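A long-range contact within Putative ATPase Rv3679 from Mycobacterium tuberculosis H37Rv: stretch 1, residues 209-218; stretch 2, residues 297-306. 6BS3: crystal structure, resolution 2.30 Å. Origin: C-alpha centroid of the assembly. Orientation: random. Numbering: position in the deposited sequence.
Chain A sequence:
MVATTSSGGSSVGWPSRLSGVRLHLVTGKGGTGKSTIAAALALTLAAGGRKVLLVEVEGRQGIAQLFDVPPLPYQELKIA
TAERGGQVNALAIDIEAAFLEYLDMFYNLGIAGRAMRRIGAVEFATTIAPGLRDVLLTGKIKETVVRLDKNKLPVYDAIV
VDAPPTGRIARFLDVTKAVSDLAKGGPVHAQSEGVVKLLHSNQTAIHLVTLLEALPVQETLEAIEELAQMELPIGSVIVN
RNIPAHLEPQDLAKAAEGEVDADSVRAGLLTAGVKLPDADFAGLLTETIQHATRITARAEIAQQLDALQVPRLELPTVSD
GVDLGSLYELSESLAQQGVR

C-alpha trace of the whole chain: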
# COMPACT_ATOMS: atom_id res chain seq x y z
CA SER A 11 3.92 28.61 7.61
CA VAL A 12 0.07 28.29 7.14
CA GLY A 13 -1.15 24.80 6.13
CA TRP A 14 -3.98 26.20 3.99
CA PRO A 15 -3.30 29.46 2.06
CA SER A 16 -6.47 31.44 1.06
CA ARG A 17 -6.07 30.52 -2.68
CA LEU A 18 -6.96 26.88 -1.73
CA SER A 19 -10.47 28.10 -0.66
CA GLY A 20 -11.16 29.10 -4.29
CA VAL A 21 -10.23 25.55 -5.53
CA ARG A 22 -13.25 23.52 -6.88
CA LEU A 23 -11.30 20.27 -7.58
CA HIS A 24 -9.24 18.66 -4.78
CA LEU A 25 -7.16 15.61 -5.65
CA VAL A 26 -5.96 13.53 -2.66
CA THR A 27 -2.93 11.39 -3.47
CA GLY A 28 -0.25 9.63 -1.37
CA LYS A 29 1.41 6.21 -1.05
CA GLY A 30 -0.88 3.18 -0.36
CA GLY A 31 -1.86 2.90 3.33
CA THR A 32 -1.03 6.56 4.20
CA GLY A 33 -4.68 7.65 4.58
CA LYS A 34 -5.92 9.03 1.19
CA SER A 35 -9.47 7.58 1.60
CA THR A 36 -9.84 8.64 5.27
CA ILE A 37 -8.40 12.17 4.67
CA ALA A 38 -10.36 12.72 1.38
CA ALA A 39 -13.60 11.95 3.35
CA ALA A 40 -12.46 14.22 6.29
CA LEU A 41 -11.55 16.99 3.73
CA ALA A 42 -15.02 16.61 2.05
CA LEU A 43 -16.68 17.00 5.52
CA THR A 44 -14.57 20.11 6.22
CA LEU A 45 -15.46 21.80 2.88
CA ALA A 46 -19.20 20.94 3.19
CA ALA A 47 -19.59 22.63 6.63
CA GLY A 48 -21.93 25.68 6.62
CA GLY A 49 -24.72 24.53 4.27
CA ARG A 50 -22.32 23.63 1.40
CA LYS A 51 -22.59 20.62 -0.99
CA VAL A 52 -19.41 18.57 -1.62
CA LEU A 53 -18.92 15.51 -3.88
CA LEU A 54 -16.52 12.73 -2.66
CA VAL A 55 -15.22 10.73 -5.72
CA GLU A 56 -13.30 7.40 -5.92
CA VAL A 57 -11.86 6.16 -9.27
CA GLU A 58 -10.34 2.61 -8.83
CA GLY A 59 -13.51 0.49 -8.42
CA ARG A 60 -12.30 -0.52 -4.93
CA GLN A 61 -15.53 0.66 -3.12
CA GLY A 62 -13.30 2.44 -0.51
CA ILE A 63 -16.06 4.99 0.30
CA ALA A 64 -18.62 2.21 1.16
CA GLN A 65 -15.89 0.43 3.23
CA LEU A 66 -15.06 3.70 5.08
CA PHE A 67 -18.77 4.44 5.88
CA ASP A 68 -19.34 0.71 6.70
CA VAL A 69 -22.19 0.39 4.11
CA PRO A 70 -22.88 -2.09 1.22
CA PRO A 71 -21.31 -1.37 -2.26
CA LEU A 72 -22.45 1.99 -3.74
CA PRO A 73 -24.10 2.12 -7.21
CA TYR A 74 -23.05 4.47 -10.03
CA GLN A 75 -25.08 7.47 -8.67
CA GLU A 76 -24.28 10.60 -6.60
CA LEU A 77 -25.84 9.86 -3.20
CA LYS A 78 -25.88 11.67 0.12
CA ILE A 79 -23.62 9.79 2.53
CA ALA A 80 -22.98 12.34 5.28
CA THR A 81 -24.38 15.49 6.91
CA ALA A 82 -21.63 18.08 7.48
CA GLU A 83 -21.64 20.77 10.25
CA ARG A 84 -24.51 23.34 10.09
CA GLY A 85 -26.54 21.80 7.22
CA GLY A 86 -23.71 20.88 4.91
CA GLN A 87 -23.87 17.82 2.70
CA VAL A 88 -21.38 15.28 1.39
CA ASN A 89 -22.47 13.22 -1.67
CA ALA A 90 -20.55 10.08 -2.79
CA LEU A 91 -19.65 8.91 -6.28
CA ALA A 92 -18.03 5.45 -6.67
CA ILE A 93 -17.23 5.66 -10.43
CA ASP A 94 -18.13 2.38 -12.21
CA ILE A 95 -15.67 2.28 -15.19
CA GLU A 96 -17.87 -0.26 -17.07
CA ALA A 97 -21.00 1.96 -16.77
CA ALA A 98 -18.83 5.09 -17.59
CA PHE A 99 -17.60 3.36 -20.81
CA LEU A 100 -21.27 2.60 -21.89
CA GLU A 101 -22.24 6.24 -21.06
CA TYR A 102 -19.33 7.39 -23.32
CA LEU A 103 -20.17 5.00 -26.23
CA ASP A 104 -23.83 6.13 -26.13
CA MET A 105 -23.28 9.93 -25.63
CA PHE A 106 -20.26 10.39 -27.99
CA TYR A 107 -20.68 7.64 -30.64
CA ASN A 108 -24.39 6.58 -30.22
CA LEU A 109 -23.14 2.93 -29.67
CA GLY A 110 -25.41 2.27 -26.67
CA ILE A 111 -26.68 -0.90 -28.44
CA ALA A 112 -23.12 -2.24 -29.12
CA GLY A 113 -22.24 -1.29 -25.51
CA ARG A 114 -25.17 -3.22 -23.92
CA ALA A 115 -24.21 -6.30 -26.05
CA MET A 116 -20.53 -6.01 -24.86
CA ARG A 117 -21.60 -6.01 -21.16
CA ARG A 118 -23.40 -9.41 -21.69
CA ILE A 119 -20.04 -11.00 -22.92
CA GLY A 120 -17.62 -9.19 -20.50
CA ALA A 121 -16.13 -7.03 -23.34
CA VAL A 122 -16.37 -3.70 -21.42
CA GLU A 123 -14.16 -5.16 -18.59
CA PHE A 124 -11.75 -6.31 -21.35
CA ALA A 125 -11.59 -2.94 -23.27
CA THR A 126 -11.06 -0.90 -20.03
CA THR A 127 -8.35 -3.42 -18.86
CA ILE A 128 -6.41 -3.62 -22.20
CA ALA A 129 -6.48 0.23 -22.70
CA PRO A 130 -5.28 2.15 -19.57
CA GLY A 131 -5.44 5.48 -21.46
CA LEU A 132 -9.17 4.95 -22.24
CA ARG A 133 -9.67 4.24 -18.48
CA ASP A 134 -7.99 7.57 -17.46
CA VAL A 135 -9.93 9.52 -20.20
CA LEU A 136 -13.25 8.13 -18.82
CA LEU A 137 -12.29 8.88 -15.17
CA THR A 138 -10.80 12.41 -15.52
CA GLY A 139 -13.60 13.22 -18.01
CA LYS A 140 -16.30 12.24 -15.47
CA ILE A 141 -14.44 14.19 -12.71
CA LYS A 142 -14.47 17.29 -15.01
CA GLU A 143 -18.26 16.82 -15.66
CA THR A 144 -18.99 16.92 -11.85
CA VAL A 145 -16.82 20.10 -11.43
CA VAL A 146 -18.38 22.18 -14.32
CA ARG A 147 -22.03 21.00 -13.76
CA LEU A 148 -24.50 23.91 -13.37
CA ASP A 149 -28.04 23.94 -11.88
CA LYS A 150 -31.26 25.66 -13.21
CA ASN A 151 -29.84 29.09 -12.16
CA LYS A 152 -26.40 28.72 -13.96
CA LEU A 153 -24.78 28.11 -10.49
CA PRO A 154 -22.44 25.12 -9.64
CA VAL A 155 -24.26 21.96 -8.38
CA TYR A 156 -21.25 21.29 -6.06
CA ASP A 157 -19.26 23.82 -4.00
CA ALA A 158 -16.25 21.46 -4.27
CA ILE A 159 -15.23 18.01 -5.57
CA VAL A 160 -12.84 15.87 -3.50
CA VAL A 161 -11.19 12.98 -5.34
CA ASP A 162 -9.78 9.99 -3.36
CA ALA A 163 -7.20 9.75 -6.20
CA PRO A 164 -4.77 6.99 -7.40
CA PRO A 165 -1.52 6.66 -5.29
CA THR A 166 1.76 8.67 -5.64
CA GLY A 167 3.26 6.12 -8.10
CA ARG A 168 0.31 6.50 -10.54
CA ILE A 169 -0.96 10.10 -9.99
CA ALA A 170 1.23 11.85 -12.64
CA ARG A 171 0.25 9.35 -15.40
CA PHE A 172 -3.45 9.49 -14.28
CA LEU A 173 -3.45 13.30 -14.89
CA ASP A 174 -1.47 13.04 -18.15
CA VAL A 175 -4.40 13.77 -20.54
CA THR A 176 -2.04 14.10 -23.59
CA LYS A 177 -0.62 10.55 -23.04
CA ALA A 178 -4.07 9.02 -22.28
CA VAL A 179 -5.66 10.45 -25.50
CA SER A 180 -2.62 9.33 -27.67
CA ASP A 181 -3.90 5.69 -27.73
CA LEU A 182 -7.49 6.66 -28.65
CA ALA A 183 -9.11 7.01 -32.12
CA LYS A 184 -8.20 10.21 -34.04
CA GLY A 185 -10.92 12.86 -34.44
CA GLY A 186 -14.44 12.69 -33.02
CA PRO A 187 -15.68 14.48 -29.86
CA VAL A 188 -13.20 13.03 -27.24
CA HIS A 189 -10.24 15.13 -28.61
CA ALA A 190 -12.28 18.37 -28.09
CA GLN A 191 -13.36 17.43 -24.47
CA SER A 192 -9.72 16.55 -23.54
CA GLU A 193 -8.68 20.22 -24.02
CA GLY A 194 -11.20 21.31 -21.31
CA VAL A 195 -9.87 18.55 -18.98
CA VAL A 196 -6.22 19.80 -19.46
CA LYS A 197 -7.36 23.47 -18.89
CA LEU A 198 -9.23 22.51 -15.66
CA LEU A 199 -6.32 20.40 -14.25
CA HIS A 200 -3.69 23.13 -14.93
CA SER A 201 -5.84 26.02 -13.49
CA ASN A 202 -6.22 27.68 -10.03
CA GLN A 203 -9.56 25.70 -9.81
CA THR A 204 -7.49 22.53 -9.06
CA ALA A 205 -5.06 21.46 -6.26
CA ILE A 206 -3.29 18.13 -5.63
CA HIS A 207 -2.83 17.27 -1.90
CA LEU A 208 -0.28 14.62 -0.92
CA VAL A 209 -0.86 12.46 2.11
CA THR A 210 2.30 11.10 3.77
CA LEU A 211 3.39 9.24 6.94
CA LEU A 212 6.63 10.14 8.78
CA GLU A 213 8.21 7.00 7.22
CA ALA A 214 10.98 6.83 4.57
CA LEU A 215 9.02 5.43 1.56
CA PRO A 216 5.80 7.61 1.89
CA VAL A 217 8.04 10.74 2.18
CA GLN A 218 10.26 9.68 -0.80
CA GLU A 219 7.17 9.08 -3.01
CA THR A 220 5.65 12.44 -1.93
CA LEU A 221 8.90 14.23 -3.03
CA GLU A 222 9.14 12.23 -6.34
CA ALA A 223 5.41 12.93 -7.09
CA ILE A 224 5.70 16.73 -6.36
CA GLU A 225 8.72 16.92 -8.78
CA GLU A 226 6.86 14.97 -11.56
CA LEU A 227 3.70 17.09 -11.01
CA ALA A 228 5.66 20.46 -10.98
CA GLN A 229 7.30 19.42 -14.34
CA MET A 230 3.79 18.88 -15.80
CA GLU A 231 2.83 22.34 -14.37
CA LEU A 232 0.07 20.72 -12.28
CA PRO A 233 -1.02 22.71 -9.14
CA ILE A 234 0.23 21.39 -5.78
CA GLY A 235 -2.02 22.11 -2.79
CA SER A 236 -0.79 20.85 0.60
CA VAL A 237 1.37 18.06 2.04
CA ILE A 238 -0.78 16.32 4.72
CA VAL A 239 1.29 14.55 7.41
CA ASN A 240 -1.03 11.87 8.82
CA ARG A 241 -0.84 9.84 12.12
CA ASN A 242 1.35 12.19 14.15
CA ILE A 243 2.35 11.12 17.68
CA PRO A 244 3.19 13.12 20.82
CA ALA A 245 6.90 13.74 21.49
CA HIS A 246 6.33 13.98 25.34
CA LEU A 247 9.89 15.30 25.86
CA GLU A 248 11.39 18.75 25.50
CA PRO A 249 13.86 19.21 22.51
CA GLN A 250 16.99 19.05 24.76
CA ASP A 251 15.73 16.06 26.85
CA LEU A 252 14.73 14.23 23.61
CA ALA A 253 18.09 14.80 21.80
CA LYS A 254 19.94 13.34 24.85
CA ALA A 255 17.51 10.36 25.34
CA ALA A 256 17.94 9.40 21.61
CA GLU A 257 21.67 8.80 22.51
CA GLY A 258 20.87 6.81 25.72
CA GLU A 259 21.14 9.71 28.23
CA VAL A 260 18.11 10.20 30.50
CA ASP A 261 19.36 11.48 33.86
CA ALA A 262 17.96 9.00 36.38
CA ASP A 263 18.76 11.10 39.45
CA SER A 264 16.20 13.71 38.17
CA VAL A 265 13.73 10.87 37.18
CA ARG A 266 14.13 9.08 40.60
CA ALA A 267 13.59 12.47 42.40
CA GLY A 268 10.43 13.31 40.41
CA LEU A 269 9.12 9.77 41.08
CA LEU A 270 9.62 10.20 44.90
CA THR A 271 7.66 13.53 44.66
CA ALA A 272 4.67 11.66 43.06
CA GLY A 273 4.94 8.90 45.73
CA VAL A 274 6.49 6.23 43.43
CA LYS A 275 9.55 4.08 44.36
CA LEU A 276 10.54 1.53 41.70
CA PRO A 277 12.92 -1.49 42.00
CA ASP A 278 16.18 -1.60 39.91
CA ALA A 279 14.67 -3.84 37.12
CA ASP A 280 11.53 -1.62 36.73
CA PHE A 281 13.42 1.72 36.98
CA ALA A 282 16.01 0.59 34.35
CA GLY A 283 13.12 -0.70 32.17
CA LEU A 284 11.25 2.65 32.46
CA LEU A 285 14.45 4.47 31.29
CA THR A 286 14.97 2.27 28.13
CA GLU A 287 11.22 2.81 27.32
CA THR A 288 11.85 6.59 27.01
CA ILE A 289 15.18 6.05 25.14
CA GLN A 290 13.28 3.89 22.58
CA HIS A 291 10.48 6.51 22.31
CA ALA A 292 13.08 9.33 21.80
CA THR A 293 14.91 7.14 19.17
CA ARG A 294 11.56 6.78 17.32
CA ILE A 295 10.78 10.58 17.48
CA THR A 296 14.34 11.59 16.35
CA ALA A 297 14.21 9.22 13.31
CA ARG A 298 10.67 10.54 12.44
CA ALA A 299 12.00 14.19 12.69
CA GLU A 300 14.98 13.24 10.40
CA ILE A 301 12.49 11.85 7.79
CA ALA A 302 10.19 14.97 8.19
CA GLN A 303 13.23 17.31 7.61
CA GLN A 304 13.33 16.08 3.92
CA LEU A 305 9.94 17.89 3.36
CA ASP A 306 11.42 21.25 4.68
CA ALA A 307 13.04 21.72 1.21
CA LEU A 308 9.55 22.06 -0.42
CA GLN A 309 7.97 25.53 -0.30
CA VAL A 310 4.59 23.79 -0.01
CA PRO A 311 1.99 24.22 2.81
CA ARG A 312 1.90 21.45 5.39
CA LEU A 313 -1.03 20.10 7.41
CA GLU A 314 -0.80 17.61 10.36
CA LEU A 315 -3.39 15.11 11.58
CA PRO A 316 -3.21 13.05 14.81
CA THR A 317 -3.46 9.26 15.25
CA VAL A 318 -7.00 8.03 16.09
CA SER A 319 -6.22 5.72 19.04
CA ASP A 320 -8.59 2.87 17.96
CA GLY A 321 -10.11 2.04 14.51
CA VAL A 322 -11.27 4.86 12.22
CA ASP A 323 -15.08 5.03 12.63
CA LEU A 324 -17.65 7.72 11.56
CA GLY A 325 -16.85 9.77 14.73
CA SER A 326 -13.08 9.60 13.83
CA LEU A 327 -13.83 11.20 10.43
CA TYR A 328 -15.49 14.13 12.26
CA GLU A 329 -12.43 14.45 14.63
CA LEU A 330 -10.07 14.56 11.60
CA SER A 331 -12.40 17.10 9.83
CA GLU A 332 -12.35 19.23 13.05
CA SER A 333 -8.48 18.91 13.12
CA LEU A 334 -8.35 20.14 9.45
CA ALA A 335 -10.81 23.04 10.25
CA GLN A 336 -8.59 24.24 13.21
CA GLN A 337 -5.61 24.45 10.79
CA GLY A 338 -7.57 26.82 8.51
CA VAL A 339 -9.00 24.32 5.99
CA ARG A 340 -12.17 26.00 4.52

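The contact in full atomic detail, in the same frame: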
# COMPACT_ATOMS: atom_id res chain seq x y z
N VAL A 209 -0.86 13.08 0.80
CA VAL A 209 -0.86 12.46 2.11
C VAL A 209 0.44 11.68 2.26
O VAL A 209 0.86 10.97 1.36
CB VAL A 209 -2.11 11.56 2.32
CG1 VAL A 209 -2.07 10.85 3.67
CG2 VAL A 209 -3.39 12.39 2.19
N THR A 210 1.08 11.82 3.42
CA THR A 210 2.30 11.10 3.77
C THR A 210 2.28 10.68 5.24
O THR A 210 1.54 11.26 6.04
CB THR A 210 3.57 11.93 3.39
OG1 THR A 210 4.70 11.07 3.45
CG2 THR A 210 3.80 13.16 4.29
N LEU A 211 3.11 9.68 5.57
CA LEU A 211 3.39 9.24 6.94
C LEU A 211 4.85 9.63 7.19
O LEU A 211 5.61 9.81 6.22
CB LEU A 211 3.18 7.72 7.13
CG LEU A 211 1.74 7.18 6.93
CD1 LEU A 211 1.75 5.67 6.89
CD2 LEU A 211 0.78 7.67 8.00
N LEU A 212 5.23 9.81 8.46
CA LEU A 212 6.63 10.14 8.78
C LEU A 212 7.46 8.85 8.76
O LEU A 212 7.99 8.41 9.78
CB LEU A 212 6.79 10.97 10.08
CG LEU A 212 6.26 12.42 10.02
CD1 LEU A 212 6.70 13.23 11.24
CD2 LEU A 212 6.69 13.15 8.72
N GLU A 213 7.51 8.25 7.57
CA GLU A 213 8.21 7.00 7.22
C GLU A 213 8.92 7.26 5.91
O GLU A 213 8.45 8.05 5.10
CB GLU A 213 7.21 5.85 7.08
CG GLU A 213 6.58 5.46 8.41
CD GLU A 213 5.39 4.52 8.37
OE1 GLU A 213 5.20 3.83 7.34
OE2 GLU A 213 4.66 4.47 9.38
N ALA A 214 10.07 6.63 5.71
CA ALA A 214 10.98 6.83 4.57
C ALA A 214 10.34 6.76 3.18
O ALA A 214 10.48 7.71 2.41
CB ALA A 214 12.15 5.84 4.66
N LEU A 215 9.65 5.65 2.86
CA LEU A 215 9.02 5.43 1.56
C LEU A 215 7.86 6.39 1.27
O LEU A 215 7.89 6.99 0.19
CB LEU A 215 8.62 3.96 1.35
CG LEU A 215 9.75 2.92 1.32
CD1 LEU A 215 9.18 1.53 1.14
CD2 LEU A 215 10.76 3.20 0.19
N PRO A 216 6.87 6.63 2.19
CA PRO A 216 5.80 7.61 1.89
C PRO A 216 6.33 9.02 1.62
O PRO A 216 5.82 9.70 0.74
CB PRO A 216 4.91 7.54 3.13
CG PRO A 216 5.15 6.21 3.71
CD PRO A 216 6.61 5.98 3.50
N VAL A 217 7.39 9.43 2.34
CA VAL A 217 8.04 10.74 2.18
C VAL A 217 8.79 10.82 0.82
O VAL A 217 8.64 11.80 0.09
CB VAL A 217 8.90 11.11 3.40
CG1 VAL A 217 9.93 12.18 3.07
CG2 VAL A 217 8.01 11.57 4.55
N GLN A 218 9.53 9.76 0.47
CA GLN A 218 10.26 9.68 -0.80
C GLN A 218 9.32 9.80 -2.00
O GLN A 218 9.63 10.50 -2.96
CB GLN A 218 11.02 8.35 -0.87
CG GLN A 218 12.02 8.22 -2.03
CD GLN A 218 12.74 6.89 -2.03
OE1 GLN A 218 13.23 6.40 -0.99
NE2 GLN A 218 12.81 6.26 -3.19
N ALA A 297 14.25 9.82 14.64
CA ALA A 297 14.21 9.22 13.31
C ALA A 297 13.04 9.80 12.48
O ALA A 297 13.22 10.13 11.31
CB ALA A 297 14.06 7.71 13.44
N ARG A 298 11.84 9.95 13.11
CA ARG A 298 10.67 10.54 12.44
C ARG A 298 10.93 12.00 12.03
O ARG A 298 10.60 12.37 10.91
CB ARG A 298 9.41 10.42 13.30
CG ARG A 298 8.82 9.02 13.33
CD ARG A 298 7.76 8.86 14.40
NE ARG A 298 6.61 9.74 14.18
CZ ARG A 298 5.53 9.42 13.47
NH1 ARG A 298 5.44 8.24 12.88
NH2 ARG A 298 4.54 10.29 13.34
N ALA A 299 11.60 12.78 12.92
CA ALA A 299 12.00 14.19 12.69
C ALA A 299 13.04 14.33 11.56
O ALA A 299 13.00 15.31 10.81
CB ALA A 299 12.53 14.82 13.98
N GLU A 300 13.94 13.33 11.43
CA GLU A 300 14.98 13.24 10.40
C GLU A 300 14.34 12.99 9.02
O GLU A 300 14.82 13.53 8.02
CB GLU A 300 15.93 12.08 10.74
CG GLU A 300 17.35 12.26 10.24
CD GLU A 300 18.27 11.09 10.56
OE1 GLU A 300 18.36 10.71 11.75
OE2 GLU A 300 18.89 10.55 9.61
N ILE A 301 13.28 12.18 8.98
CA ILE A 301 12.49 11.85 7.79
C ILE A 301 11.69 13.11 7.37
O ILE A 301 11.73 13.50 6.20
CB ILE A 301 11.60 10.59 8.08
CG1 ILE A 301 12.44 9.29 7.95
CG2 ILE A 301 10.34 10.54 7.17
CD1 ILE A 301 11.93 8.01 8.78
N ALA A 302 10.99 13.75 8.35
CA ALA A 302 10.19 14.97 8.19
C ALA A 302 11.01 16.15 7.65
O ALA A 302 10.48 16.94 6.87
CB ALA A 302 9.55 15.36 9.52
N GLN A 303 12.29 16.26 8.06
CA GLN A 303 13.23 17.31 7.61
C GLN A 303 13.37 17.34 6.07
O GLN A 303 13.59 18.42 5.51
CB GLN A 303 14.61 17.13 8.30
CG GLN A 303 15.65 18.20 7.98
CD GLN A 303 16.80 18.19 8.96
OE1 GLN A 303 16.94 19.10 9.79
NE2 GLN A 303 17.66 17.18 8.89
N GLN A 304 13.24 16.18 5.39
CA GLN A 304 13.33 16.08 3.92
C GLN A 304 12.22 16.89 3.20
O GLN A 304 12.40 17.26 2.04
CB GLN A 304 13.25 14.62 3.48
CG GLN A 304 14.47 13.77 3.83
CD GLN A 304 14.25 12.37 3.32
OE1 GLN A 304 13.65 11.52 4.00
NE2 GLN A 304 14.68 12.10 2.10
N LEU A 305 11.07 17.13 3.89
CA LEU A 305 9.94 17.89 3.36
C LEU A 305 10.20 19.41 3.47
O LEU A 305 9.60 20.17 2.72
CB LEU A 305 8.63 17.54 4.08
CG LEU A 305 8.08 16.09 4.03
CD1 LEU A 305 6.89 15.92 4.98
CD2 LEU A 305 7.68 15.65 2.62
N ASP A 306 11.07 19.84 4.42
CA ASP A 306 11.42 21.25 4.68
C ASP A 306 11.93 21.98 3.43
O ASP A 306 11.78 23.20 3.32
CB ASP A 306 12.43 21.39 5.84
CG ASP A 306 11.95 20.89 7.20
OD1 ASP A 306 10.79 20.42 7.29
OD2 ASP A 306 12.75 20.97 8.17
O HOH W 1 3.31 9.60 10.50
O HOH W 2 3.48 6.77 10.95

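No direct hydrogen bond crosses between these two stretches, whose touching residues are at least 84 apart in sequence; apolar packing and two bridging waters join them, and together they bury 501 Å². The rule is simple: one side offers a turn between a strand and a helix, the other offers Arg298, Ile301, Ala302 and Leu305, which come round to it at helical spacing.

Leu212 is the main knob, with 121 Å² covered. Its CA-to-CB bond points toward the helix, and chi1 m with chi2 t extends the side chain so that Leu212 CD2 reaches Ala302 CB at 3.7 Å. The methyl of Ala302 is small enough to let the leucine lie close to the helix backbone. Leu212 CB also lies over one face of the Arg298 guanidinium, 3.9 Å from Arg298 CZ, so the planar group packs against aliphatic carbon while its nitrogens remain free to bond around its edge.

Arg298 leaves its helix sideways. Chi1 m and chi2 t carry the chain outward, then chi3 p and chi4 near 90° bend it back along the turn, with Arg298 CG 3.7 Å from Leu212 O. Two waters complete the polar side. Water 1 accepts from Leu212 N at 2.8 Å and, weakly, from Arg298 NH2 at 3.2 Å; water 2 accepts from Arg298 NH1 at 3.1 Å and donates to Glu213 OE2 at 3.0 Å. Glu213, at the N-cap position, has its CA-to-CB bond directed away from the helix, yet the extended m, t conformation still brings its carboxylate to the shared water. Charge complementarity is thus expressed through solvent.

Ile301 fills the next step. With chi1 m and chi2 t, both branches of Ile301 cover the turn, Ile301 CG2 lying 3.7 Å from Glu213 N and 3.7 Å from Val217 CG2, and Ile301 CD1 3.8 Å from Ala214 N. A beta-branched residue suits a place where backbone and side chain must be covered at once.

Val217, one turn into its own helix, uses chi1 t to place both methyls usefully: CG2 meets Ile301, and Val217 CG1 lies 4.2 Å from Leu305 CD2. Leu305, buried and again m, t, spreads its other methyl toward the strand, where Leu305 CD1 is 4.2 Å from Thr210 CG2. Gln304 lays its amide beside the valine, Gln304 OE1 3.9 Å from Val217 CG1, a van der Waals contact at the margin, while the residue stays exposed.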